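Local coordinates for NAD-dependent epimerase/dehydratase domain-containing protein (Ruegeria pomeroyi DSS-3, PDB 3IUS), which is of unknown function but probably binds NAD through a Rossmann-type fold, as in the NAD-dependent epimerase/dehydratase family, at residues V179-H184 / K253-D258; G108-A113 / E117-T122; L67-A72 / D78-A83; T71-G76 / V98-T103; S163-G168 / A220-L225. All coordinates share one frame; numbering follows the deposited sequence.

Contact 1. Residues V179-H184 / K253-D258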
# COMPACT_ATOMS: atom_id res chain seq x y z
N VAL A 179 -7.61 -12.80 -10.97
CA VAL A 179 -7.95 -12.34 -9.64
C VAL A 179 -7.03 -11.18 -9.28
O VAL A 179 -5.92 -11.07 -9.81
CB VAL A 179 -7.80 -13.47 -8.61
CG1 VAL A 179 -8.74 -14.62 -8.92
CG2 VAL A 179 -6.36 -13.95 -8.56
N PHE A 180 -7.49 -10.31 -8.38
CA PHE A 180 -6.65 -9.25 -7.84
C PHE A 180 -6.51 -9.35 -6.32
O PHE A 180 -7.41 -9.84 -5.64
CB PHE A 180 -7.20 -7.87 -8.21
CG PHE A 180 -7.05 -7.53 -9.66
CD1 PHE A 180 -5.89 -7.83 -10.35
CD2 PHE A 180 -8.07 -6.87 -10.33
CE1 PHE A 180 -5.75 -7.51 -11.68
CE2 PHE A 180 -7.94 -6.55 -11.67
CZ PHE A 180 -6.77 -6.87 -12.35
N SER A 181 -5.38 -8.91 -5.79
CA SER A 181 -5.22 -8.89 -4.36
C SER A 181 -5.67 -7.55 -3.80
O SER A 181 -5.41 -6.49 -4.39
CB SER A 181 -3.76 -9.13 -3.97
OG SER A 181 -3.26 -10.25 -4.66
N ARG A 182 -6.33 -7.60 -2.64
CA ARG A 182 -6.78 -6.40 -1.95
C ARG A 182 -6.35 -6.38 -0.49
O ARG A 182 -6.16 -7.42 0.12
CB ARG A 182 -8.31 -6.32 -1.97
CG ARG A 182 -8.96 -6.82 -3.24
CD ARG A 182 -10.43 -6.44 -3.23
NE ARG A 182 -10.59 -5.00 -3.04
CZ ARG A 182 -11.66 -4.42 -2.52
NH1 ARG A 182 -12.70 -5.15 -2.12
NH2 ARG A 182 -11.70 -3.11 -2.38
N ILE A 183 -6.26 -5.17 0.07
CA ILE A 183 -6.02 -4.98 1.49
C ILE A 183 -6.74 -3.73 2.01
O ILE A 183 -6.73 -2.69 1.36
CB ILE A 183 -4.51 -4.87 1.79
CG1 ILE A 183 -4.25 -4.88 3.30
CG2 ILE A 183 -3.91 -3.62 1.14
CD1 ILE A 183 -4.49 -6.22 3.96
N HIS A 184 -7.39 -3.86 3.16
CA HIS A 184 -8.07 -2.73 3.79
C HIS A 184 -7.03 -1.85 4.49
O HIS A 184 -6.11 -2.36 5.13
CB HIS A 184 -9.12 -3.21 4.79
CG HIS A 184 -9.98 -2.10 5.33
ND1 HIS A 184 -11.31 -1.97 4.99
CD2 HIS A 184 -9.70 -1.08 6.16
CE1 HIS A 184 -11.81 -0.91 5.60
NE2 HIS A 184 -10.85 -0.35 6.32
N LYS A 253 -1.58 -13.57 -10.15
CA LYS A 253 -1.01 -14.38 -9.09
C LYS A 253 -1.88 -14.35 -7.83
O LYS A 253 -2.83 -13.57 -7.75
CB LYS A 253 0.41 -13.91 -8.76
CG LYS A 253 0.48 -12.63 -7.94
CD LYS A 253 0.49 -11.39 -8.80
CE LYS A 253 0.62 -10.13 -7.95
NZ LYS A 253 0.41 -8.90 -8.76
N ARG A 254 -1.57 -15.20 -6.86
CA ARG A 254 -2.24 -15.19 -5.58
C ARG A 254 -1.13 -15.04 -4.56
O ARG A 254 -0.11 -15.71 -4.67
CB ARG A 254 -3.03 -16.48 -5.36
CG ARG A 254 -4.31 -16.57 -6.19
CD ARG A 254 -4.98 -17.92 -5.99
NE ARG A 254 -6.33 -17.95 -6.57
CZ ARG A 254 -6.57 -18.15 -7.85
NH1 ARG A 254 -5.57 -18.32 -8.70
NH2 ARG A 254 -7.82 -18.18 -8.29
N VAL A 255 -1.31 -14.13 -3.60
CA VAL A 255 -0.23 -13.77 -2.70
C VAL A 255 -0.49 -14.26 -1.28
O VAL A 255 -1.54 -13.98 -0.71
CB VAL A 255 -0.02 -12.23 -2.67
CG1 VAL A 255 1.18 -11.87 -1.81
CG2 VAL A 255 0.13 -11.68 -4.10
N ARG A 256 0.49 -14.97 -0.72
CA ARG A 256 0.42 -15.47 0.65
C ARG A 256 0.67 -14.34 1.65
O ARG A 256 1.52 -13.48 1.41
CB ARG A 256 1.46 -16.58 0.89
CG ARG A 256 1.30 -17.85 0.06
CD ARG A 256 0.05 -18.66 0.46
NE ARG A 256 -0.01 -19.92 -0.27
CZ ARG A 256 -1.10 -20.66 -0.42
NH1 ARG A 256 -2.25 -20.27 0.12
NH2 ARG A 256 -1.06 -21.80 -1.10
N ASN A 257 -0.05 -14.36 2.76
CA ASN A 257 0.08 -13.34 3.80
C ASN A 257 0.40 -13.97 5.15
O ASN A 257 0.03 -13.44 6.20
CB ASN A 257 -1.20 -12.51 3.91
CG ASN A 257 -2.41 -13.35 4.29
OD1 ASN A 257 -2.27 -14.52 4.65
ND2 ASN A 257 -3.61 -12.76 4.19
N ASP A 258 1.11 -15.10 5.13
CA ASP A 258 1.41 -15.86 6.35
C ASP A 258 2.37 -15.13 7.28
O ASP A 258 2.21 -15.16 8.51
CB ASP A 258 1.99 -17.24 5.99
CG ASP A 258 1.10 -18.02 5.03
OD1 ASP A 258 -0.12 -18.09 5.27
OD2 ASP A 258 1.62 -18.57 4.04
O HOH W 1 -3.28 -11.15 -9.68
O HOH W 2 -4.65 -12.01 -6.31

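Contact 2. Residues G108-A113 / E117-T122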
# COMPACT_ATOMS: atom_id res chain seq x y z
N GLY A 108 5.18 -10.15 -10.67
CA GLY A 108 4.91 -10.41 -12.07
C GLY A 108 3.85 -11.48 -12.26
O GLY A 108 3.02 -11.70 -11.38
N ASP A 109 3.90 -12.14 -13.41
CA ASP A 109 2.85 -13.08 -13.81
C ASP A 109 3.15 -14.52 -13.40
O ASP A 109 4.23 -15.06 -13.67
CB ASP A 109 2.62 -12.99 -15.32
CG ASP A 109 1.45 -13.84 -15.78
OD1 ASP A 109 0.53 -14.10 -14.96
OD2 ASP A 109 1.46 -14.25 -16.96
N HIS A 110 2.17 -15.15 -12.75
CA HIS A 110 2.31 -16.52 -12.27
C HIS A 110 1.10 -17.36 -12.65
O HIS A 110 0.88 -18.45 -12.11
CB HIS A 110 2.51 -16.52 -10.75
CG HIS A 110 3.84 -16.00 -10.32
ND1 HIS A 110 4.85 -16.83 -9.86
CD2 HIS A 110 4.35 -14.74 -10.29
CE1 HIS A 110 5.91 -16.10 -9.56
NE2 HIS A 110 5.63 -14.83 -9.81
N ASP A 111 0.32 -16.86 -13.59
CA ASP A 111 -0.84 -17.59 -14.07
C ASP A 111 -1.74 -18.06 -12.92
O ASP A 111 -2.32 -19.14 -12.97
CB ASP A 111 -0.39 -18.78 -14.92
CG ASP A 111 -1.51 -19.34 -15.78
OD1 ASP A 111 -2.40 -18.56 -16.18
OD2 ASP A 111 -1.50 -20.56 -16.05
N GLY A 112 -1.85 -17.24 -11.88
CA GLY A 112 -2.76 -17.53 -10.79
C GLY A 112 -2.19 -18.36 -9.66
O GLY A 112 -2.85 -18.57 -8.65
N ALA A 113 -0.96 -18.85 -9.84
CA ALA A 113 -0.29 -19.62 -8.81
C ALA A 113 0.01 -18.75 -7.60
O ALA A 113 -0.02 -17.51 -7.69
CB ALA A 113 1.00 -20.23 -9.35
N GLU A 117 6.93 -14.31 0.00
CA GLU A 117 8.02 -13.36 0.08
C GLU A 117 9.35 -13.93 -0.43
O GLU A 117 10.31 -13.18 -0.61
CB GLU A 117 8.17 -12.82 1.51
CG GLU A 117 6.99 -11.98 2.01
CD GLU A 117 5.87 -12.81 2.62
OE1 GLU A 117 5.81 -14.04 2.37
OE2 GLU A 117 5.04 -12.23 3.36
N THR A 118 9.40 -15.24 -0.67
CA THR A 118 10.62 -15.86 -1.20
C THR A 118 10.58 -16.05 -2.71
O THR A 118 11.56 -16.48 -3.33
CB THR A 118 10.91 -17.24 -0.55
OG1 THR A 118 9.95 -18.21 -1.02
CG2 THR A 118 10.85 -17.15 0.96
N THR A 119 9.44 -15.76 -3.32
CA THR A 119 9.29 -15.91 -4.75
C THR A 119 10.15 -14.91 -5.53
O THR A 119 10.18 -13.73 -5.20
CB THR A 119 7.82 -15.76 -5.14
OG1 THR A 119 7.06 -16.75 -4.44
CG2 THR A 119 7.63 -15.92 -6.64
N PRO A 120 10.85 -15.39 -6.57
CA PRO A 120 11.68 -14.50 -7.40
C PRO A 120 10.88 -13.32 -7.99
O PRO A 120 9.70 -13.47 -8.27
CB PRO A 120 12.16 -15.42 -8.53
CG PRO A 120 12.15 -16.79 -7.92
CD PRO A 120 10.97 -16.80 -6.98
N LEU A 121 11.53 -12.18 -8.17
CA LEU A 121 10.84 -11.01 -8.71
C LEU A 121 10.98 -10.91 -10.23
O LEU A 121 12.08 -10.78 -10.75
CB LEU A 121 11.37 -9.73 -8.05
CG LEU A 121 11.44 -9.79 -6.52
CD1 LEU A 121 11.96 -8.48 -5.95
CD2 LEU A 121 10.07 -10.15 -5.94
N THR A 122 9.86 -10.98 -10.93
CA THR A 122 9.86 -10.89 -12.38
C THR A 122 8.73 -9.99 -12.88
O THR A 122 7.84 -10.45 -13.57
CB THR A 122 9.73 -12.28 -13.04
OG1 THR A 122 8.44 -12.83 -12.77
CG2 THR A 122 10.79 -13.22 -12.50
O HOH W 3 6.39 -12.35 -14.94
O HOH W 4 7.08 -14.86 -13.16

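Contact 3. Residues L67-A72 / D78-A83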
# COMPACT_ATOMS: atom_id res chain seq x y z
N LEU A 67 11.35 5.93 10.12
CA LEU A 67 11.11 6.42 8.77
C LEU A 67 10.03 5.60 8.07
O LEU A 67 10.06 4.37 8.11
CB LEU A 67 12.39 6.34 7.94
CG LEU A 67 13.14 7.61 7.52
CD1 LEU A 67 13.13 8.65 8.63
CD2 LEU A 67 14.56 7.26 7.08
N LEU A 68 9.09 6.27 7.42
CA LEU A 68 8.12 5.59 6.58
C LEU A 68 8.15 6.22 5.18
O LEU A 68 8.23 7.44 5.05
CB LEU A 68 6.72 5.68 7.18
CG LEU A 68 5.60 5.05 6.34
CD1 LEU A 68 5.76 3.53 6.25
CD2 LEU A 68 4.22 5.41 6.89
N ILE A 69 8.10 5.39 4.15
CA ILE A 69 8.19 5.87 2.77
C ILE A 69 7.00 5.41 1.94
O ILE A 69 6.85 4.22 1.68
CB ILE A 69 9.46 5.35 2.08
CG1 ILE A 69 10.69 5.59 2.97
CG2 ILE A 69 9.61 5.96 0.69
CD1 ILE A 69 11.09 7.03 3.07
N SER A 70 6.16 6.35 1.52
CA SER A 70 5.02 6.06 0.66
C SER A 70 5.24 6.57 -0.76
O SER A 70 4.38 6.43 -1.63
CB SER A 70 3.74 6.72 1.22
OG SER A 70 3.38 6.20 2.48
N THR A 71 6.41 7.16 -1.00
CA THR A 71 6.69 7.82 -2.27
C THR A 71 6.93 6.83 -3.41
O THR A 71 7.80 5.97 -3.30
CB THR A 71 7.91 8.76 -2.15
OG1 THR A 71 9.07 7.98 -1.82
CG2 THR A 71 7.67 9.79 -1.07
N ALA A 72 6.16 6.95 -4.49
CA ALA A 72 6.32 6.06 -5.64
C ALA A 72 7.65 6.27 -6.35
O ALA A 72 8.19 7.37 -6.37
CB ALA A 72 5.17 6.26 -6.62
N ASP A 78 14.09 5.10 -6.33
CA ASP A 78 13.46 5.81 -5.22
C ASP A 78 13.87 7.28 -5.10
O ASP A 78 15.04 7.58 -4.90
CB ASP A 78 13.72 5.10 -3.90
CG ASP A 78 12.93 5.69 -2.75
OD1 ASP A 78 11.88 5.11 -2.41
OD2 ASP A 78 13.35 6.73 -2.20
N PRO A 79 12.89 8.19 -5.19
CA PRO A 79 13.10 9.64 -5.12
C PRO A 79 13.63 10.12 -3.76
O PRO A 79 14.37 11.09 -3.73
CB PRO A 79 11.70 10.22 -5.38
CG PRO A 79 10.95 9.11 -6.06
CD PRO A 79 11.48 7.86 -5.47
N VAL A 80 13.24 9.45 -2.68
CA VAL A 80 13.71 9.83 -1.34
C VAL A 80 15.20 9.55 -1.22
O VAL A 80 15.97 10.40 -0.77
CB VAL A 80 12.93 9.11 -0.22
CG1 VAL A 80 13.62 9.31 1.13
CG2 VAL A 80 11.49 9.62 -0.15
N LEU A 81 15.62 8.37 -1.64
CA LEU A 81 17.04 8.02 -1.64
C LEU A 81 17.82 8.90 -2.62
O LEU A 81 18.97 9.24 -2.37
CB LEU A 81 17.24 6.54 -1.97
CG LEU A 81 16.82 5.51 -0.92
CD1 LEU A 81 16.97 4.09 -1.45
CD2 LEU A 81 17.63 5.70 0.36
N ALA A 82 17.19 9.26 -3.73
CA ALA A 82 17.86 10.08 -4.74
C ALA A 82 18.23 11.45 -4.16
O ALA A 82 19.28 12.01 -4.49
CB ALA A 82 16.98 10.23 -5.98
N ALA A 83 17.37 11.98 -3.30
CA ALA A 83 17.56 13.32 -2.75
C ALA A 83 18.27 13.32 -1.40
O ALA A 83 18.94 14.29 -1.05
CB ALA A 83 16.22 14.05 -2.64
O HOH W 5 9.97 4.54 -4.26

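Contact 4. Residues T71-G76 / V98-T103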
# COMPACT_ATOMS: atom_id res chain seq x y z
N THR A 71 6.41 7.16 -1.00
CA THR A 71 6.69 7.82 -2.27
C THR A 71 6.93 6.83 -3.41
O THR A 71 7.80 5.97 -3.30
CB THR A 71 7.91 8.76 -2.15
OG1 THR A 71 9.07 7.98 -1.82
CG2 THR A 71 7.67 9.79 -1.07
N ALA A 72 6.16 6.95 -4.49
CA ALA A 72 6.32 6.06 -5.64
C ALA A 72 7.65 6.27 -6.35
O ALA A 72 8.19 7.37 -6.37
CB ALA A 72 5.17 6.26 -6.62
N PRO A 73 8.19 5.20 -6.95
CA PRO A 73 9.47 5.31 -7.67
C PRO A 73 9.28 5.85 -9.08
O PRO A 73 8.16 5.90 -9.58
CB PRO A 73 9.93 3.85 -7.75
CG PRO A 73 8.66 3.09 -7.79
CD PRO A 73 7.80 3.79 -6.78
N ASP A 74 10.38 6.27 -9.70
CA ASP A 74 10.40 6.61 -11.11
C ASP A 74 11.47 5.75 -11.78
O ASP A 74 12.02 4.85 -11.14
CB ASP A 74 10.71 8.10 -11.31
CG ASP A 74 11.98 8.54 -10.61
OD1 ASP A 74 12.87 7.70 -10.38
OD2 ASP A 74 12.09 9.74 -10.27
N SER A 75 11.79 6.05 -13.04
CA SER A 75 12.76 5.26 -13.79
C SER A 75 14.13 5.19 -13.11
O SER A 75 14.94 4.32 -13.44
CB SER A 75 12.90 5.78 -15.22
OG SER A 75 13.39 7.10 -15.25
N GLY A 76 14.39 6.09 -12.18
CA GLY A 76 15.66 6.11 -11.48
C GLY A 76 15.60 5.35 -10.17
O GLY A 76 16.62 5.17 -9.49
N VAL A 98 12.70 1.38 9.78
CA VAL A 98 12.40 2.04 8.52
C VAL A 98 11.46 1.16 7.71
O VAL A 98 11.70 -0.03 7.55
CB VAL A 98 13.68 2.30 7.69
CG1 VAL A 98 13.31 2.80 6.30
CG2 VAL A 98 14.60 3.28 8.42
N GLY A 99 10.37 1.74 7.21
CA GLY A 99 9.44 0.97 6.42
C GLY A 99 9.32 1.53 5.01
O GLY A 99 9.01 2.71 4.84
N TYR A 100 9.58 0.69 4.01
CA TYR A 100 9.34 1.07 2.63
C TYR A 100 8.07 0.42 2.14
O TYR A 100 7.94 -0.81 2.17
CB TYR A 100 10.51 0.69 1.72
CG TYR A 100 10.22 0.99 0.26
CD1 TYR A 100 10.15 2.30 -0.19
CD2 TYR A 100 9.99 -0.03 -0.65
CE1 TYR A 100 9.86 2.59 -1.51
CE2 TYR A 100 9.71 0.25 -1.98
CZ TYR A 100 9.65 1.56 -2.40
OH TYR A 100 9.37 1.85 -3.71
N LEU A 101 7.11 1.22 1.70
CA LEU A 101 5.89 0.68 1.12
C LEU A 101 6.11 0.35 -0.35
O LEU A 101 6.39 1.23 -1.17
CB LEU A 101 4.71 1.63 1.31
CG LEU A 101 4.36 1.98 2.76
CD1 LEU A 101 3.11 2.85 2.82
CD2 LEU A 101 4.18 0.72 3.62
N SER A 102 6.01 -0.94 -0.67
CA SER A 102 6.18 -1.44 -2.03
C SER A 102 4.83 -1.94 -2.51
O SER A 102 3.80 -1.59 -1.94
CB SER A 102 7.22 -2.56 -2.05
OG SER A 102 7.58 -2.92 -3.38
N THR A 103 4.83 -2.77 -3.55
CA THR A 103 3.58 -3.35 -4.04
C THR A 103 3.79 -4.80 -4.46
O THR A 103 4.93 -5.28 -4.51
CB THR A 103 3.02 -2.58 -5.26
OG1 THR A 103 3.84 -2.83 -6.40
CG2 THR A 103 2.96 -1.08 -4.99
O HOH W 5 9.97 4.54 -4.26
O HOH W 6 6.30 3.85 -1.63

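Contact 5. Residues S163-G168 / A220-L225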
# COMPACT_ATOMS: atom_id res chain seq x y z
N SER A 163 -19.19 4.93 -3.84
CA SER A 163 -19.16 6.23 -4.49
C SER A 163 -19.25 6.05 -6.00
O SER A 163 -19.76 6.91 -6.72
CB SER A 163 -17.86 6.96 -4.15
OG SER A 163 -16.75 6.29 -4.73
N LYS A 164 -18.77 4.90 -6.46
CA LYS A 164 -18.63 4.59 -7.87
C LYS A 164 -19.95 4.19 -8.53
O LYS A 164 -20.03 4.04 -9.75
CB LYS A 164 -17.59 3.47 -8.00
CG LYS A 164 -17.35 2.90 -9.39
CD LYS A 164 -16.09 2.05 -9.36
CE LYS A 164 -16.15 0.87 -10.32
NZ LYS A 164 -15.01 -0.07 -10.09
N LEU A 165 -21.00 4.04 -7.72
CA LEU A 165 -22.27 3.51 -8.20
C LEU A 165 -23.25 4.61 -8.59
O LEU A 165 -23.07 5.78 -8.24
CB LEU A 165 -22.91 2.64 -7.13
CG LEU A 165 -22.10 1.44 -6.64
CD1 LEU A 165 -22.58 1.02 -5.25
CD2 LEU A 165 -22.21 0.29 -7.63
N GLY A 166 -24.30 4.22 -9.31
CA GLY A 166 -25.42 5.10 -9.57
C GLY A 166 -25.25 6.15 -10.66
O GLY A 166 -26.22 6.78 -11.06
N LYS A 167 -24.02 6.33 -11.15
CA LYS A 167 -23.79 7.35 -12.17
C LYS A 167 -23.37 6.79 -13.53
O LYS A 167 -22.77 7.49 -14.35
CB LYS A 167 -22.81 8.43 -11.68
CG LYS A 167 -21.64 7.91 -10.87
CD LYS A 167 -21.11 9.01 -9.96
CE LYS A 167 -19.85 8.57 -9.23
NZ LYS A 167 -19.49 9.50 -8.12
N GLY A 168 -23.71 5.52 -13.77
CA GLY A 168 -23.45 4.89 -15.06
C GLY A 168 -21.97 4.83 -15.38
O GLY A 168 -21.13 5.06 -14.51
N ALA A 220 -19.67 -6.41 -8.40
CA ALA A 220 -20.95 -7.07 -8.26
C ALA A 220 -21.47 -7.02 -6.82
O ALA A 220 -22.64 -6.77 -6.59
CB ALA A 220 -20.86 -8.52 -8.74
N TYR A 221 -20.60 -7.28 -5.85
CA TYR A 221 -21.03 -7.34 -4.46
C TYR A 221 -21.45 -5.97 -3.93
O TYR A 221 -22.40 -5.86 -3.15
CB TYR A 221 -19.95 -7.95 -3.56
CG TYR A 221 -20.48 -8.35 -2.21
CD1 TYR A 221 -21.55 -9.24 -2.10
CD2 TYR A 221 -19.94 -7.85 -1.04
CE1 TYR A 221 -22.05 -9.61 -0.87
CE2 TYR A 221 -20.43 -8.21 0.20
CZ TYR A 221 -21.49 -9.10 0.28
OH TYR A 221 -21.98 -9.46 1.50
N ALA A 222 -20.75 -4.93 -4.36
CA ALA A 222 -21.08 -3.57 -3.97
C ALA A 222 -22.49 -3.24 -4.49
O ALA A 222 -23.31 -2.67 -3.77
CB ALA A 222 -20.07 -2.58 -4.53
N ALA A 223 -22.76 -3.62 -5.72
CA ALA A 223 -24.09 -3.39 -6.31
C ALA A 223 -25.16 -4.15 -5.53
O ALA A 223 -26.22 -3.61 -5.21
CB ALA A 223 -24.10 -3.79 -7.78
N GLU A 224 -24.88 -5.40 -5.23
CA GLU A 224 -25.79 -6.23 -4.44
C GLU A 224 -26.13 -5.57 -3.10
O GLU A 224 -27.30 -5.48 -2.73
CB GLU A 224 -25.17 -7.61 -4.23
CG GLU A 224 -26.03 -8.58 -3.43
CD GLU A 224 -25.35 -9.92 -3.21
OE1 GLU A 224 -24.45 -10.27 -4.01
OE2 GLU A 224 -25.70 -10.62 -2.24
N LEU A 225 -25.12 -5.13 -2.37
CA LEU A 225 -25.33 -4.46 -1.08
C LEU A 225 -26.20 -3.21 -1.19
O LEU A 225 -26.94 -2.88 -0.26
CB LEU A 225 -23.98 -4.10 -0.46
CG LEU A 225 -23.21 -5.29 0.10
CD1 LEU A 225 -21.81 -4.87 0.54
CD2 LEU A 225 -23.97 -5.93 1.26

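Contact 1. Residues V179-H184 / K253-D258
Val179 and Arg254 meet with their side chains crossed at about a right angle. The two methyls of Val179 do different work. CG2 sits over one face of the Arg254 guanidinium, above its centre, and also rests on the backbone, with Val179 CG2 3.6 Å from Lys253 O. The other branch meets the end of the arginine: Val179 CG1 lies 3.7 Å from Arg254 NH2. The arginine chain is extended from CG to NE, which carries the flat group out to the valine. Its NH1 is hydrogen-bonded to Gly112 O, so the guanidinium is held both by its face and by a polar bond.

The second meeting is lighter. Ser181 OG is 3.7 Å from Val255 CG2. OG lies anti to the carbonyl carbon (chi1 -49°), and from there it also bonds a water that donates to Lys253 O, at 2.8 Å from water to Lys253 O. A second water joins the backbones: it donates to Val179 O and accepts from Lys253 N, the latter at 3.0 Å between water and Lys253 N. No direct hydrogen bond crosses, so water carries the polar link.

Strand 254-255 pairs in parallel with the short strand 114-115. Strand 182-184 belongs to the main parallel sheet, next to strand 146-155. The contact thus sets the approach to a strand of the main sheet against this small two-stranded sheet, with Pro212 touching both Val179 and Arg254.

Contact 2. Residues G108-A113 / E117-T122
A type I' beta turn, closed from Ala113 N to His110 O, begins at His110; this residue and the preceding Gly108 and Asp109 face the loop after strand 114-115. An Asx turn overlaps its start: Asp111 N donates to Asp109 OD1 at 3.1 Å, meeting it from above the carboxylate plane. Asp109 OD1 also accepts from Asn252 N.

Across the contact the His110 ring and Thr119 come from opposite directions. His110 CE1 is 3.4 Å from Thr119 CG2. This methyl is anti to the backbone N, while Thr119 OG1 is turned back to bond Asp116 N. His110 NE2 bonds Tyr107 O, which fixes the rotation of the ring.

Water joins the segments at two places. One water accepts from Asp109 N and donates to Thr122 O at 2.8 Å. Another donates to Asp109 O, binds Thr122 OG1 and lies above one face of the His110 ring, offset toward its rim. Thr122 OG1 also hydrogen-bonds Tyr107 O, as His110 NE2 does. Gly108 has a positive phi, and a side chain there would run into Thr122 O. Its CA instead makes a C-H...O contact, Gly108 CA to Thr122 O at 3.3 Å with 158° at the hydrogen.

Contact 3. Residues L67-A72 / D78-A83
Asp78 is gripped at both carboxylate oxygens. It is the N-cap of helix 79-90. OD2 uses its anti lone pair to take Leu81 N at 2.9 Å, and accepts a weak bond from Val80 N. OD1 accepts from Trp138 NE1 and from a water, 2.7 Å between the water and Asp78 OD1. That water also donates to Thr71 O and so bridges the segments. With an alanine in place of Asp78, the N-H groups of Val80 and Leu81 and Trp138 NE1 would probably lose their carboxylate acceptor, and the water link to Thr71 O would be cut.

The remaining contacts are mostly van der Waals. Ile69 and Val80 reach toward each other tip to tip, with Ile69 CD1 3.9 Å from Val80 CG1. Thr71 crosses Val80 at about a right angle. Its OG1 sits between the backbone N and the carbonyl carbon (chi1 62°), which brings Thr71 OG1 to 3.4 Å from Val80 CG2. OG1 is buried here with no polar partner in the model. At the edge, Pro79 CG lies 3.3 Å from Ala72 O.

The contact joins the first strand and the helix of the beta-alpha-beta unit 66-69, 79-90, 97-103. Phe11 of strand 7-11 touches Ile69, Thr71 and Val80, and Trp138 of helix 126-140 packs on Ile69.

Contact 4. Residues T71-G76 / V98-T103
The loop 71-76 passes the strand 98-103 at a distance, with Thr71 and Leu101 the nearest pair, their CA atoms 7.9 Å apart. No direct hydrogen bond joins the two segments, and two waters span the space between Thr71 O and the strand. The first accepts from Tyr100 OH, 2.8 Å between the water and Tyr100 OH; its two donated bonds go to Thr71 O and Asp78 OD1. It lies at the edge of the tyrosine ring, in its plane. The second water lies 2.7 Å from Leu101 O and appears to donate to it; its link to Thr71 O is weak.

Tyr100 carries the side-chain part. Its CG is anti to the backbone N (chi1 176°), which swings the ring off the strand toward the loop. The Pro73 and Tyr100 side chains cross at about a right angle, with Pro73 CD 4.0 Å from Tyr100 OH. The tyrosine ring also stacks on Trp138, so its orientation is set from the helix side as well. Its hydroxyl has a further, weak hydrogen bond with Arg131 NH1.

Strand 97-103 lies between strands 66-69 and 146-155 in the main parallel sheet. Helix 126-140 packs against this site: Ala134 touches Tyr100, and Arg131 touches Pro73.

Contact 5. Residues S163-G168 / A220-L225
Apolar packing is the main interaction, and Leu165 supplies it from the loop side. Its two methyls each meet one of two successive alanines of helix 215-226. Leu165 CD1 is 4.4 Å from Ala222 CB, and Leu165 CD2 is 4.5 Å from Ala223 CB. Leu165 CG is anti to the carbonyl carbon (chi1 -58°), and this points both methyls at the helix. The alanines are small, so the leucine also comes near the helix backbone: Leu165 CD1 lies 4.0 Å from Ala222 O, and Leu165 CD2 lies 4.3 Å from Ala223 CA. These are loose contacts.

No polar bond crosses between the segments. The extended Lys167 chain runs alongside the loop to put Lys167 NZ 3.0 Å from Ser163 O, a weak bond. Gly166 and Gly168 take positive phi values as the loop bends.

Other residues continue the packing. Leu165 also touches Leu228 and Gln226. Away from the loop, Tyr221 and Leu225 pack on Leu277 of helix 273-282. Leu165, with Pro161 and Lys164 beside it, lays the loop between strands 146-155 and 172-174 on helix 215-226: loop-on-helix packing, centred about 24 Å from the centre of the chain.

How the contacts relate
From the N terminus, contact 3 comes first and closes the short loop between strand 66-69 and helix 79-90. Contact 4 starts from the same stretch, shares Thr71 and Ala72 with it, and reaches on to strand 97-103. The two also share a water and are joined by backbone bonds between strands 66-69 and 97-103. Contact 2 then closes a short loop around strand 114-115. Contacts 5 and 1 cross, since their segments alternate: 163-168, 179-184, 220-225, 253-258. Contact 1 ties the main sheet to strand 254-255 and touches contact 2 through Arg254 N and Ala113 O. Contact 5 ties the 163-168 loop to helix 215-226; it lies nearest contact 1, about 8 Å between nearest atoms.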